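Local coordinates for non-toxic crystal protein (Bacillus thuringiensis, PDB 2D42), which has no known toxic activity but closely resembles beta-pore-forming toxins in structure, and is deposited in the parasporal inclusions of its bacterium, at residues N176-Y181 with E192-V197; Y81-S86 with L158-F163; Q88-V93 with T223-I228; H20-G25 with Y181-P186. One frame throughout, in Å; residues are numbered along the deposited sequence.

Interaction 1: N176-Y181 with E192-V197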
loop_
_atom_site.group_PDB
_atom_site.type_symbol
_atom_site.label_atom_id
_atom_site.label_comp_id
_atom_site.label_asym_id
_atom_site.label_seq_id
_atom_site.Cartn_x
_atom_site.Cartn_y
_atom_site.Cartn_z
ATOM N N ASN A 176 -18.728 -15.813 11.137
ATOM C CA ASN A 176 -19.598 -16.952 10.873
ATOM C C ASN A 176 -20.377 -16.841 9.580
ATOM O O ASN A 176 -20.678 -15.746 9.101
ATOM C CB ASN A 176 -20.623 -17.120 12.007
ATOM C CG ASN A 176 -19.987 -17.425 13.339
ATOM O OD1 ASN A 176 -20.125 -16.657 14.290
ATOM N ND2 ASN A 176 -19.292 -18.552 13.422
ATOM N N GLY A 177 -20.715 -18.004 9.038
ATOM C CA GLY A 177 -21.511 -18.076 7.832
ATOM C C GLY A 177 -22.786 -18.799 8.226
ATOM O O GLY A 177 -22.848 -19.417 9.287
ATOM N N ILE A 178 -23.814 -18.708 7.395
ATOM C CA ILE A 178 -25.070 -19.387 7.677
ATOM C C ILE A 178 -25.380 -20.248 6.468
ATOM O O ILE A 178 -25.322 -19.771 5.336
ATOM C CB ILE A 178 -26.244 -18.396 7.870
ATOM C CG1 ILE A 178 -25.997 -17.504 9.090
ATOM C CG2 ILE A 178 -27.544 -19.171 8.014
ATOM C CD1 ILE A 178 -25.849 -18.258 10.396
ATOM N N ILE A 179 -25.692 -21.514 6.708
ATOM C CA ILE A 179 -26.022 -22.422 5.625
ATOM C C ILE A 179 -27.389 -23.058 5.857
ATOM O O ILE A 179 -27.673 -23.576 6.940
ATOM C CB ILE A 179 -24.977 -23.540 5.494
ATOM C CG1 ILE A 179 -23.587 -22.932 5.270
ATOM C CG2 ILE A 179 -25.350 -24.451 4.336
ATOM C CD1 ILE A 179 -22.458 -23.956 5.248
ATOM N N ARG A 180 -28.229 -23.012 4.829
ATOM C CA ARG A 180 -29.566 -23.579 4.900
ATOM C C ARG A 180 -29.668 -24.874 4.108
ATOM O O ARG A 180 -29.343 -24.915 2.924
ATOM C CB ARG A 180 -30.583 -22.577 4.360
ATOM C CG ARG A 180 -30.653 -21.309 5.164
ATOM C CD ARG A 180 -31.752 -20.389 4.669
ATOM N NE ARG A 180 -32.204 -19.542 5.760
ATOM C CZ ARG A 180 -32.837 -19.999 6.834
ATOM N NH1 ARG A 180 -33.098 -21.293 6.949
ATOM N NH2 ARG A 180 -33.183 -19.168 7.805
ATOM N N TYR A 181 -30.123 -25.926 4.774
ATOM C CA TYR A 181 -30.292 -27.239 4.153
ATOM C C TYR A 181 -31.706 -27.720 4.432
ATOM O O TYR A 181 -32.377 -27.225 5.341
ATOM C CB TYR A 181 -29.379 -28.276 4.793
ATOM C CG TYR A 181 -27.922 -27.938 4.885
ATOM C CD1 TYR A 181 -27.072 -28.122 3.794
ATOM C CD2 TYR A 181 -27.366 -27.526 6.097
ATOM C CE1 TYR A 181 -25.701 -27.918 3.912
ATOM C CE2 TYR A 181 -25.995 -27.315 6.226
ATOM C CZ TYR A 181 -25.170 -27.518 5.129
ATOM O OH TYR A 181 -23.812 -27.335 5.255
ATOM N N GLU A 192 -36.225 -28.173 7.475
ATOM C CA GLU A 192 -35.049 -27.371 7.174
ATOM C C GLU A 192 -34.027 -27.432 8.309
ATOM O O GLU A 192 -34.389 -27.414 9.494
ATOM C CB GLU A 192 -35.481 -25.923 6.922
ATOM C CG GLU A 192 -34.359 -24.975 6.533
ATOM C CD GLU A 192 -34.873 -23.589 6.170
ATOM O OE1 GLU A 192 -35.579 -22.983 7.002
ATOM O OE2 GLU A 192 -34.571 -23.107 5.055
ATOM N N ILE A 193 -32.754 -27.533 7.935
ATOM C CA ILE A 193 -31.663 -27.577 8.900
ATOM C C ILE A 193 -30.807 -26.324 8.712
ATOM O O ILE A 193 -30.125 -26.177 7.690
ATOM C CB ILE A 193 -30.741 -28.803 8.694
ATOM C CG1 ILE A 193 -31.537 -30.107 8.792
ATOM C CG2 ILE A 193 -29.638 -28.795 9.748
ATOM C CD1 ILE A 193 -32.304 -30.470 7.531
ATOM N N VAL A 194 -30.847 -25.418 9.684
ATOM C CA VAL A 194 -30.053 -24.199 9.594
ATOM C C VAL A 194 -28.799 -24.383 10.429
ATOM O O VAL A 194 -28.870 -24.679 11.622
ATOM C CB VAL A 194 -30.818 -22.976 10.112
ATOM C CG1 VAL A 194 -30.004 -21.718 9.867
ATOM C CG2 VAL A 194 -32.153 -22.872 9.416
ATOM N N GLN A 195 -27.649 -24.207 9.791
ATOM C CA GLN A 195 -26.371 -24.373 10.463
ATOM C C GLN A 195 -25.546 -23.084 10.452
ATOM O O GLN A 195 -25.476 -22.398 9.431
ATOM C CB GLN A 195 -25.595 -25.511 9.772
ATOM C CG GLN A 195 -24.112 -25.615 10.126
ATOM C CD GLN A 195 -23.341 -26.597 9.230
ATOM O OE1 GLN A 195 -23.447 -26.564 7.999
ATOM N NE2 GLN A 195 -22.546 -27.460 9.852
ATOM N N ARG A 196 -24.955 -22.736 11.593
ATOM C CA ARG A 196 -24.079 -21.558 11.658
ATOM C C ARG A 196 -22.678 -22.149 11.723
ATOM O O ARG A 196 -22.370 -22.903 12.643
ATOM C CB ARG A 196 -24.308 -20.712 12.914
ATOM C CG ARG A 196 -23.253 -19.614 13.088
ATOM C CD ARG A 196 -23.340 -18.907 14.443
ATOM N NE ARG A 196 -24.531 -18.079 14.546
ATOM C CZ ARG A 196 -25.517 -18.285 15.412
ATOM N NH1 ARG A 196 -25.457 -19.296 16.268
ATOM N NH2 ARG A 196 -26.575 -17.485 15.408
ATOM N N VAL A 197 -21.840 -21.819 10.744
ATOM C CA VAL A 197 -20.484 -22.352 10.704
ATOM C C VAL A 197 -19.424 -21.287 10.895
ATOM O O VAL A 197 -19.608 -20.131 10.509
ATOM C CB VAL A 197 -20.191 -23.052 9.362
ATOM C CG1 VAL A 197 -21.174 -24.192 9.146
ATOM C CG2 VAL A 197 -20.280 -22.042 8.216
#

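Interaction 2: Y81-S86 with L158-F163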
loop_
_atom_site.group_PDB
_atom_site.type_symbol
_atom_site.label_atom_id
_atom_site.label_comp_id
_atom_site.label_asym_id
_atom_site.label_seq_id
_atom_site.Cartn_x
_atom_site.Cartn_y
_atom_site.Cartn_z
ATOM N N TYR A 81 6.338 19.064 -3.708
ATOM C CA TYR A 81 6.471 18.059 -4.756
ATOM C C TYR A 81 5.569 16.857 -4.510
ATOM O O TYR A 81 5.485 16.342 -3.398
ATOM C CB TYR A 81 7.922 17.577 -4.842
ATOM C CG TYR A 81 8.280 16.990 -6.186
ATOM C CD1 TYR A 81 8.422 17.813 -7.309
ATOM C CD2 TYR A 81 8.447 15.614 -6.348
ATOM C CE1 TYR A 81 8.722 17.278 -8.567
ATOM C CE2 TYR A 81 8.746 15.066 -7.598
ATOM C CZ TYR A 81 8.880 15.905 -8.705
ATOM O OH TYR A 81 9.157 15.374 -9.948
ATOM N N THR A 82 4.919 16.398 -5.569
ATOM C CA THR A 82 4.015 15.263 -5.482
ATOM C C THR A 82 4.592 14.020 -6.123
ATOM O O THR A 82 4.904 14.020 -7.311
ATOM C CB THR A 82 2.686 15.563 -6.176
ATOM O OG1 THR A 82 2.034 16.643 -5.503
ATOM C CG2 THR A 82 1.789 14.332 -6.159
ATOM N N SER A 83 4.731 12.962 -5.335
ATOM C CA SER A 83 5.247 11.697 -5.843
ATOM C C SER A 83 4.131 10.659 -5.730
ATOM O O SER A 83 3.342 10.681 -4.786
ATOM C CB SER A 83 6.472 11.251 -5.040
ATOM O OG SER A 83 7.547 12.167 -5.195
ATOM N N ARG A 84 4.068 9.754 -6.698
ATOM C CA ARG A 84 3.031 8.735 -6.713
ATOM C C ARG A 84 3.527 7.328 -6.452
ATOM O O ARG A 84 4.654 6.976 -6.797
ATOM C CB ARG A 84 2.307 8.754 -8.061
ATOM C CG ARG A 84 1.314 7.619 -8.246
ATOM C CD ARG A 84 0.431 7.849 -9.462
ATOM N NE ARG A 84 -0.263 9.134 -9.388
ATOM C CZ ARG A 84 -1.186 9.539 -10.257
ATOM N NH1 ARG A 84 -1.534 8.761 -11.271
ATOM N NH2 ARG A 84 -1.756 10.729 -10.113
ATOM N N THR A 85 2.668 6.527 -5.830
ATOM C CA THR A 85 2.973 5.132 -5.559
ATOM C C THR A 85 1.736 4.359 -5.979
ATOM O O THR A 85 0.608 4.819 -5.783
ATOM C CB THR A 85 3.246 4.869 -4.069
ATOM O OG1 THR A 85 2.038 5.048 -3.320
ATOM C CG2 THR A 85 4.310 5.819 -3.554
ATOM N N SER A 86 1.945 3.195 -6.572
ATOM C CA SER A 86 0.839 2.373 -7.023
ATOM C C SER A 86 0.999 0.935 -6.526
ATOM O O SER A 86 2.114 0.418 -6.474
ATOM C CB SER A 86 0.787 2.398 -8.547
ATOM O OG SER A 86 -0.306 1.639 -9.021
ATOM N N LEU A 158 16.035 18.279 -5.984
ATOM C CA LEU A 158 15.416 17.199 -5.237
ATOM C C LEU A 158 15.937 15.874 -5.759
ATOM O O LEU A 158 15.949 15.627 -6.969
ATOM C CB LEU A 158 13.893 17.208 -5.385
ATOM C CG LEU A 158 13.187 15.955 -4.840
ATOM C CD1 LEU A 158 13.335 15.897 -3.325
ATOM C CD2 LEU A 158 11.715 15.965 -5.222
ATOM N N GLU A 159 16.381 15.024 -4.843
ATOM C CA GLU A 159 16.846 13.704 -5.218
ATOM C C GLU A 159 15.613 12.813 -5.069
ATOM O O GLU A 159 15.127 12.593 -3.957
ATOM C CB GLU A 159 17.952 13.251 -4.280
ATOM C CG GLU A 159 18.579 11.944 -4.657
ATOM C CD GLU A 159 19.838 11.693 -3.862
ATOM O OE1 GLU A 159 19.739 11.159 -2.736
ATOM O OE2 GLU A 159 20.927 12.059 -4.359
ATOM N N GLN A 160 15.104 12.325 -6.196
ATOM C CA GLN A 160 13.919 11.484 -6.208
ATOM C C GLN A 160 14.228 10.018 -6.458
ATOM O O GLN A 160 14.842 9.665 -7.466
ATOM C CB GLN A 160 12.937 11.970 -7.275
ATOM C CG GLN A 160 11.610 11.218 -7.271
ATOM C CD GLN A 160 10.666 11.698 -8.350
ATOM O OE1 GLN A 160 11.008 11.680 -9.531
ATOM N NE2 GLN A 160 9.466 12.130 -7.953
ATOM N N GLY A 161 13.794 9.171 -5.526
ATOM C CA GLY A 161 14.004 7.742 -5.656
ATOM C C GLY A 161 12.825 7.088 -6.354
ATOM O O GLY A 161 11.741 7.667 -6.446
ATOM N N ALA A 162 13.036 5.879 -6.856
ATOM C CA ALA A 162 11.982 5.143 -7.537
ATOM C C ALA A 162 12.140 3.695 -7.121
ATOM O O ALA A 162 13.245 3.263 -6.792
ATOM C CB ALA A 162 12.123 5.286 -9.057
ATOM N N PHE A 163 11.048 2.938 -7.136
ATOM C CA PHE A 163 11.132 1.542 -6.724
ATOM C C PHE A 163 10.000 0.715 -7.313
ATOM O O PHE A 163 9.002 1.242 -7.783
ATOM C CB PHE A 163 11.066 1.461 -5.194
ATOM C CG PHE A 163 9.815 2.067 -4.631
ATOM C CD1 PHE A 163 8.667 1.299 -4.465
ATOM C CD2 PHE A 163 9.751 3.434 -4.371
ATOM C CE1 PHE A 163 7.471 1.889 -4.056
ATOM C CE2 PHE A 163 8.561 4.031 -3.964
ATOM C CZ PHE A 163 7.418 3.253 -3.808
#

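Interaction 3: Q88-V93 with T223-I228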
loop_
_atom_site.group_PDB
_atom_site.type_symbol
_atom_site.label_atom_id
_atom_site.label_comp_id
_atom_site.label_asym_id
_atom_site.label_seq_id
_atom_site.Cartn_x
_atom_site.Cartn_y
_atom_site.Cartn_z
ATOM N N GLN A 88 -0.898 -3.242 -6.417
ATOM C CA GLN A 88 -1.825 -4.134 -7.098
ATOM C C GLN A 88 -1.727 -5.536 -6.545
ATOM O O GLN A 88 -0.660 -6.151 -6.568
ATOM C CB GLN A 88 -1.535 -4.180 -8.604
ATOM C CG GLN A 88 -2.532 -5.018 -9.390
ATOM C CD GLN A 88 -2.127 -5.207 -10.838
ATOM O OE1 GLN A 88 -2.942 -5.588 -11.673
ATOM N NE2 GLN A 88 -0.863 -4.954 -11.138
ATOM N N THR A 89 -2.847 -6.050 -6.054
ATOM C CA THR A 89 -2.871 -7.398 -5.508
ATOM C C THR A 89 -2.848 -8.476 -6.582
ATOM O O THR A 89 -3.499 -8.349 -7.623
ATOM C CB THR A 89 -4.129 -7.635 -4.663
ATOM O OG1 THR A 89 -4.130 -6.731 -3.554
ATOM C CG2 THR A 89 -4.177 -9.099 -4.168
ATOM N N ARG A 90 -2.098 -9.538 -6.308
ATOM C CA ARG A 90 -2.011 -10.682 -7.200
ATOM C C ARG A 90 -2.828 -11.804 -6.548
ATOM O O ARG A 90 -3.765 -12.342 -7.153
ATOM C CB ARG A 90 -0.564 -11.133 -7.362
ATOM C CG ARG A 90 -0.434 -12.453 -8.090
ATOM C CD ARG A 90 1.001 -12.943 -8.127
ATOM N NE ARG A 90 1.109 -14.190 -8.876
ATOM C CZ ARG A 90 2.241 -14.861 -9.056
ATOM N NH1 ARG A 90 3.375 -14.404 -8.537
ATOM N NH2 ARG A 90 2.241 -15.984 -9.761
ATOM N N ASP A 91 -2.464 -12.152 -5.316
ATOM C CA ASP A 91 -3.186 -13.181 -4.575
ATOM C C ASP A 91 -3.817 -12.554 -3.339
ATOM O O ASP A 91 -3.120 -12.181 -2.387
ATOM C CB ASP A 91 -2.257 -14.324 -4.164
ATOM C CG ASP A 91 -1.689 -15.075 -5.364
ATOM O OD1 ASP A 91 -2.348 -15.080 -6.426
ATOM O OD2 ASP A 91 -0.601 -15.671 -5.239
ATOM N N GLY A 92 -5.139 -12.429 -3.366
ATOM C CA GLY A 92 -5.838 -11.835 -2.246
ATOM C C GLY A 92 -7.044 -12.622 -1.762
ATOM O O GLY A 92 -7.220 -13.798 -2.079
ATOM N N VAL A 93 -7.891 -11.948 -0.992
ATOM C CA VAL A 93 -9.077 -12.573 -0.436
ATOM C C VAL A 93 -10.143 -11.508 -0.229
ATOM O O VAL A 93 -9.820 -10.326 -0.108
ATOM C CB VAL A 93 -8.743 -13.257 0.914
ATOM C CG1 VAL A 93 -8.224 -12.221 1.918
ATOM C CG2 VAL A 93 -9.983 -13.973 1.462
ATOM N N THR A 223 -2.240 -15.199 3.951
ATOM C CA THR A 223 -0.992 -14.651 3.440
ATOM C C THR A 223 -1.076 -14.617 1.921
ATOM O O THR A 223 -1.177 -15.652 1.264
ATOM C CB THR A 223 0.238 -15.464 3.888
ATOM O OG1 THR A 223 0.413 -15.306 5.301
ATOM C CG2 THR A 223 1.503 -14.953 3.182
ATOM N N GLY A 224 -1.065 -13.403 1.384
ATOM C CA GLY A 224 -1.152 -13.218 -0.047
ATOM C C GLY A 224 0.045 -12.473 -0.611
ATOM O O GLY A 224 1.076 -12.317 0.053
ATOM N N GLU A 225 -0.111 -11.980 -1.830
ATOM C CA GLU A 225 0.978 -11.299 -2.498
ATOM C C GLU A 225 0.519 -10.213 -3.457
ATOM O O GLU A 225 -0.558 -10.295 -4.052
ATOM C CB GLU A 225 1.795 -12.343 -3.256
ATOM C CG GLU A 225 2.991 -11.821 -4.011
ATOM C CD GLU A 225 3.525 -12.859 -4.977
ATOM O OE1 GLU A 225 3.656 -14.035 -4.573
ATOM O OE2 GLU A 225 3.808 -12.500 -6.139
ATOM N N GLY A 226 1.360 -9.196 -3.608
ATOM C CA GLY A 226 1.058 -8.109 -4.520
ATOM C C GLY A 226 2.338 -7.432 -4.991
ATOM O O GLY A 226 3.422 -8.010 -4.918
ATOM N N THR A 227 2.216 -6.204 -5.473
ATOM C CA THR A 227 3.376 -5.442 -5.917
ATOM C C THR A 227 3.068 -3.966 -5.700
ATOM O O THR A 227 1.908 -3.584 -5.577
ATOM C CB THR A 227 3.667 -5.637 -7.431
ATOM O OG1 THR A 227 2.547 -5.174 -8.187
ATOM C CG2 THR A 227 3.920 -7.097 -7.761
ATOM N N ILE A 228 4.112 -3.147 -5.621
ATOM C CA ILE A 228 3.948 -1.708 -5.470
ATOM C C ILE A 228 5.077 -1.072 -6.253
ATOM O O ILE A 228 6.137 -1.667 -6.414
ATOM C CB ILE A 228 4.068 -1.217 -4.013
ATOM C CG1 ILE A 228 5.438 -1.591 -3.447
ATOM C CG2 ILE A 228 2.928 -1.770 -3.170
ATOM C CD1 ILE A 228 5.693 -1.009 -2.079
#

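Interaction 4: H20-G25 with Y181-P186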
loop_
_atom_site.group_PDB
_atom_site.type_symbol
_atom_site.label_atom_id
_atom_site.label_comp_id
_atom_site.label_asym_id
_atom_site.label_seq_id
_atom_site.Cartn_x
_atom_site.Cartn_y
_atom_site.Cartn_z
ATOM N N HIS A 20 -24.278 -35.348 4.139
ATOM C CA HIS A 20 -25.307 -35.614 5.146
ATOM C C HIS A 20 -26.674 -35.936 4.542
ATOM O O HIS A 20 -27.690 -35.949 5.240
ATOM C CB HIS A 20 -25.432 -34.414 6.090
ATOM C CG HIS A 20 -24.228 -34.198 6.954
ATOM N ND1 HIS A 20 -24.267 -34.308 8.328
ATOM C CD2 HIS A 20 -22.947 -33.886 6.640
ATOM C CE1 HIS A 20 -23.064 -34.072 8.823
ATOM N NE2 HIS A 20 -22.245 -33.814 7.819
ATOM N N GLN A 21 -26.690 -36.187 3.237
ATOM C CA GLN A 21 -27.914 -36.519 2.520
ATOM C C GLN A 21 -28.965 -35.406 2.535
ATOM O O GLN A 21 -30.167 -35.677 2.498
ATOM C CB GLN A 21 -28.512 -37.814 3.087
ATOM C CG GLN A 21 -27.462 -38.873 3.412
ATOM C CD GLN A 21 -26.527 -39.155 2.246
ATOM O OE1 GLN A 21 -25.377 -39.564 2.442
ATOM N NE2 GLN A 21 -27.017 -38.946 1.026
ATOM N N TYR A 22 -28.509 -34.157 2.590
ATOM C CA TYR A 22 -29.408 -33.010 2.587
ATOM C C TYR A 22 -29.361 -32.353 1.226
ATOM O O TYR A 22 -28.517 -32.675 0.393
ATOM C CB TYR A 22 -28.964 -31.933 3.574
ATOM C CG TYR A 22 -28.921 -32.300 5.031
ATOM C CD1 TYR A 22 -29.785 -33.249 5.567
ATOM C CD2 TYR A 22 -28.067 -31.619 5.900
ATOM C CE1 TYR A 22 -29.805 -33.508 6.936
ATOM C CE2 TYR A 22 -28.079 -31.868 7.267
ATOM C CZ TYR A 22 -28.952 -32.812 7.777
ATOM O OH TYR A 22 -28.982 -33.039 9.131
ATOM N N THR A 23 -30.267 -31.410 1.010
ATOM C CA THR A 23 -30.268 -30.644 -0.223
ATOM C C THR A 23 -29.766 -29.255 0.167
ATOM O O THR A 23 -30.320 -28.625 1.071
ATOM C CB THR A 23 -31.667 -30.511 -0.828
ATOM O OG1 THR A 23 -32.105 -31.794 -1.300
ATOM C CG2 THR A 23 -31.642 -29.527 -1.992
ATOM N N TYR A 24 -28.702 -28.796 -0.489
ATOM C CA TYR A 24 -28.138 -27.480 -0.197
ATOM C C TYR A 24 -29.133 -26.434 -0.641
ATOM O O TYR A 24 -29.535 -26.401 -1.803
ATOM C CB TYR A 24 -26.815 -27.269 -0.939
ATOM C CG TYR A 24 -26.277 -25.848 -0.860
ATOM C CD1 TYR A 24 -25.648 -25.373 0.297
ATOM C CD2 TYR A 24 -26.394 -24.982 -1.944
ATOM C CE1 TYR A 24 -25.145 -24.067 0.364
ATOM C CE2 TYR A 24 -25.899 -23.678 -1.890
ATOM C CZ TYR A 24 -25.275 -23.229 -0.736
ATOM O OH TYR A 24 -24.774 -21.949 -0.708
ATOM N N GLY A 25 -29.542 -25.582 0.287
ATOM C CA GLY A 25 -30.488 -24.545 -0.059
ATOM C C GLY A 25 -29.777 -23.251 -0.413
ATOM O O GLY A 25 -29.858 -22.768 -1.545
ATOM N N TYR A 181 -30.123 -25.926 4.774
ATOM C CA TYR A 181 -30.292 -27.239 4.153
ATOM C C TYR A 181 -31.706 -27.720 4.432
ATOM O O TYR A 181 -32.377 -27.225 5.341
ATOM C CB TYR A 181 -29.379 -28.276 4.793
ATOM C CG TYR A 181 -27.922 -27.938 4.885
ATOM C CD1 TYR A 181 -27.072 -28.122 3.794
ATOM C CD2 TYR A 181 -27.366 -27.526 6.097
ATOM C CE1 TYR A 181 -25.701 -27.918 3.912
ATOM C CE2 TYR A 181 -25.995 -27.315 6.226
ATOM C CZ TYR A 181 -25.170 -27.518 5.129
ATOM O OH TYR A 181 -23.812 -27.335 5.255
ATOM N N TYR A 182 -32.159 -28.704 3.667
ATOM C CA TYR A 182 -33.467 -29.266 3.932
ATOM C C TYR A 182 -33.573 -30.707 3.487
ATOM O O TYR A 182 -32.844 -31.165 2.593
ATOM C CB TYR A 182 -34.584 -28.444 3.286
ATOM C CG TYR A 182 -34.536 -28.359 1.787
ATOM C CD1 TYR A 182 -33.793 -27.367 1.155
ATOM C CD2 TYR A 182 -35.261 -29.250 0.995
ATOM C CE1 TYR A 182 -33.776 -27.257 -0.228
ATOM C CE2 TYR A 182 -35.251 -29.149 -0.399
ATOM C CZ TYR A 182 -34.505 -28.146 -1.000
ATOM O OH TYR A 182 -34.491 -28.021 -2.369
ATOM N N ARG A 183 -34.464 -31.424 4.163
ATOM C CA ARG A 183 -34.750 -32.813 3.864
ATOM C C ARG A 183 -36.169 -32.834 3.332
ATOM O O ARG A 183 -37.100 -32.407 4.016
ATOM C CB ARG A 183 -34.704 -33.678 5.117
ATOM C CG ARG A 183 -33.347 -34.197 5.512
ATOM C CD ARG A 183 -33.520 -35.100 6.720
ATOM N NE ARG A 183 -34.348 -36.270 6.419
ATOM C CZ ARG A 183 -35.253 -36.778 7.250
ATOM N NH1 ARG A 183 -35.457 -36.216 8.434
ATOM N NH2 ARG A 183 -35.943 -37.858 6.909
ATOM N N THR A 184 -36.321 -33.313 2.107
ATOM C CA THR A 184 -37.621 -33.414 1.478
ATOM C C THR A 184 -38.370 -34.561 2.150
ATOM O O THR A 184 -37.801 -35.630 2.368
ATOM C CB THR A 184 -37.459 -33.710 -0.015
ATOM O OG1 THR A 184 -36.815 -32.594 -0.642
ATOM C CG2 THR A 184 -38.809 -33.955 -0.671
ATOM N N LEU A 185 -39.632 -34.327 2.494
ATOM C CA LEU A 185 -40.456 -35.344 3.143
ATOM C C LEU A 185 -41.699 -35.661 2.309
ATOM O O LEU A 185 -41.949 -35.018 1.291
ATOM C CB LEU A 185 -40.850 -34.880 4.546
ATOM C CG LEU A 185 -39.675 -34.802 5.529
ATOM C CD1 LEU A 185 -40.107 -34.131 6.815
ATOM C CD2 LEU A 185 -39.145 -36.208 5.798
ATOM N N PRO A 186 -42.486 -36.672 2.721
ATOM C CA PRO A 186 -43.690 -37.032 1.962
ATOM C C PRO A 186 -44.789 -35.965 1.922
ATOM O O PRO A 186 -44.858 -35.081 2.774
ATOM C CB PRO A 186 -44.163 -38.311 2.654
ATOM C CG PRO A 186 -42.887 -38.914 3.160
ATOM C CD PRO A 186 -42.177 -37.707 3.724
#

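Interaction 1: N176-Y181 with E192-V197
The hydroxyl of Y181 reaches across to Q195, where OH donates a 2.9 Å hydrogen bond to OE1, nearly along the C=O axis of the amide. OE1 lies at the edge of the tyrosine ring, close to its plane, while the amide plane is turned 57° from the ring. Q195 gets there as an extended chain with CG anti to the backbone N (chi1 166°). Beside it, pointing the same way, stands I179, whose CD1 lies 4.1 Å from V197 CG1, the two side chains crossing at about a right angle. I178, R180, V194 and R196 occupy the other face. There R180 NH1 stands before both carboxylate oxygens of E192 in a salt bridge, 3.0 Å from OE1. R196 lies alongside I178, its CB 3.8 Å from I178 CD1, and sends NE on to D30 in a second salt bridge. Three pairs of backbone bonds tie the strands, among them I179 N to Q195 O at 2.9 Å, and a weak bond from N176 ND2 to V197 O is added at the end. Helix 5-19 covers the face of Y181, I179 and V197 through L9, Y12 and Y16, whereas V194 and R196 are exposed. The arrangement is that of an antiparallel beta hairpin, one face packed on helix 5-19 and the other more exposed, with strand 23-29 bonded to the far edge of 176-181.

Interaction 2: Y81-S86 with L158-F163
Y81 points its side chain at the 158-163 strand, with CG anti to the backbone N (chi1 -157°), and meets L158 from its first atoms onward. CB is 4.1 Å from L158 CD2. At the ring the same methyl comes closer, 3.7 Å from CG and 3.5 Å from CD2, and sits over one face of the phenol as a CH-pi contact, 3.9 Å from the centroid and somewhat offset toward the rim. Further out the partner changes. NE2 of Q160 lies at the ring edge, near its plane, by CE2; the glutamine crosses the tyrosine at about a right angle, its amide plane 62° from the ring. The OH at the tip is 3.8 Å from the same NE2. That NE2 also gives S83 OG a long, weak hydrogen bond (3.4 Å). Further along the strands, T85 CG2 touches F163 CZ at 4.0 Å, at the edge of the phenyl ring, while T85 OG1 is hydrogen-bonded to A119 O. I56 and F138 also touch Y81, and I228 packs on F163. The two strands run almost parallel, 9° apart and 9.3 Å between axes, joined through side chains and without backbone bonds. This is a buried contact between facing strands of a curled sheet, consistent with the elongated beta body of aerolysin-type toxins.

Interaction 3: Q88-V93 with T223-I228
R90 and D91 both turn their backbone N-H toward one carbonyl oxygen of E225, at 2.8 Å from R90 N and 2.9 Å from D91 N to E225 O. This double grip is the signature of a classic beta bulge, and the register slips by one residue there. Ordinary antiparallel bonds continue the ladder on either side: Q88 N to T227 O at 2.9 Å and its return from T227 N to Q88 O, then E225 N to D91 O at 3.1 Å. A CA-H...O contact of G224 CA with D91 O adds to these, and T89 sits against G226, their CA atoms 4.1 Å apart. Among the charged groups, the arginine and glutamate lie side by side, pointing the same way. R90 NH1 bonds E225 OE2 at 3.1 Å on the syn side but tilted out of the carboxylate plane, with guanidinium and carboxylate almost perpendicular (89°). D91 OD2 stays 4.6 Å from E225 OE1. T89 OG1 is hydrogen-bonded to A123 O. One carbonyl thus serves two donors while the chain turns its corner, and the nearby arginine probably offsets the mutual repulsion of the two acids.

Interaction 4: H20-G25 with Y181-P186
Y181 begins the contact with its CB, which lies 3.8 Å from CD2 of Y22. The side chains cross at about a right angle, and the rings meet obliquely, with centroids 5.6 Å apart and planes at 43°. On another side Y181 CE1 approaches the edge of the Y24 ring, whose OH is hydrogen-bonded to S27 OG. The CA of Y181 also makes a CA-H...O contact with T23 O. Next, Y182 pairs with T23 through two backbone bonds, T23 N to Y182 O at 3.0 Å and Y182 N to T23 O at 3.2 Å. Its CG stands between the backbone N and the carbonyl carbon (chi1 62°), on the same face as the T23 side chain. T23 CB sits over one face of its phenol ring as a CH-pi contact, 3.8 Å from the centroid and 16° off the normal; T23 CG2 comes closest to the phenol end, at CZ and OH, and G25 CA lies at the ring edge. R183 crosses the Y22 ring obliquely: CG is 3.7 Å from Y22 CD1, and CD reaches CE1. H20 O lies over one face of Y22, and I193 also packs against this tyrosine. Beside the two backbone hydrogen bonds between the segments, the joint consists of aromatic and aliphatic carbon contacts, made where the chain passes from helix 5-19 through 20-22 into strand 23-29.

How the interactions relate
Strand 150-185 runs through interactions 1, 2 and 4, while interaction 3 reaches its neighbour 219-244 in the same sheet. Interactions 1 and 4 sit at one end of the elongated molecule, centres about 12 Å apart; they share Y181, and G25 N probably bonds R180 O. The 176-185 part of strand 150-185 is thus bordered by 23-29 and 189-198. Interactions 2 and 3, with centres about 22 Å apart, lie in the body, both use strand 71-94, and meet where I228 packs on F163. The centres of interactions 2 and 4 are about 59 Å apart. Along the chain, interaction 2 falls within the span of interaction 4, and interaction 1 within that of interaction 3. Long shared strands join the two regions, an architecture resembling beta-pore-forming toxins.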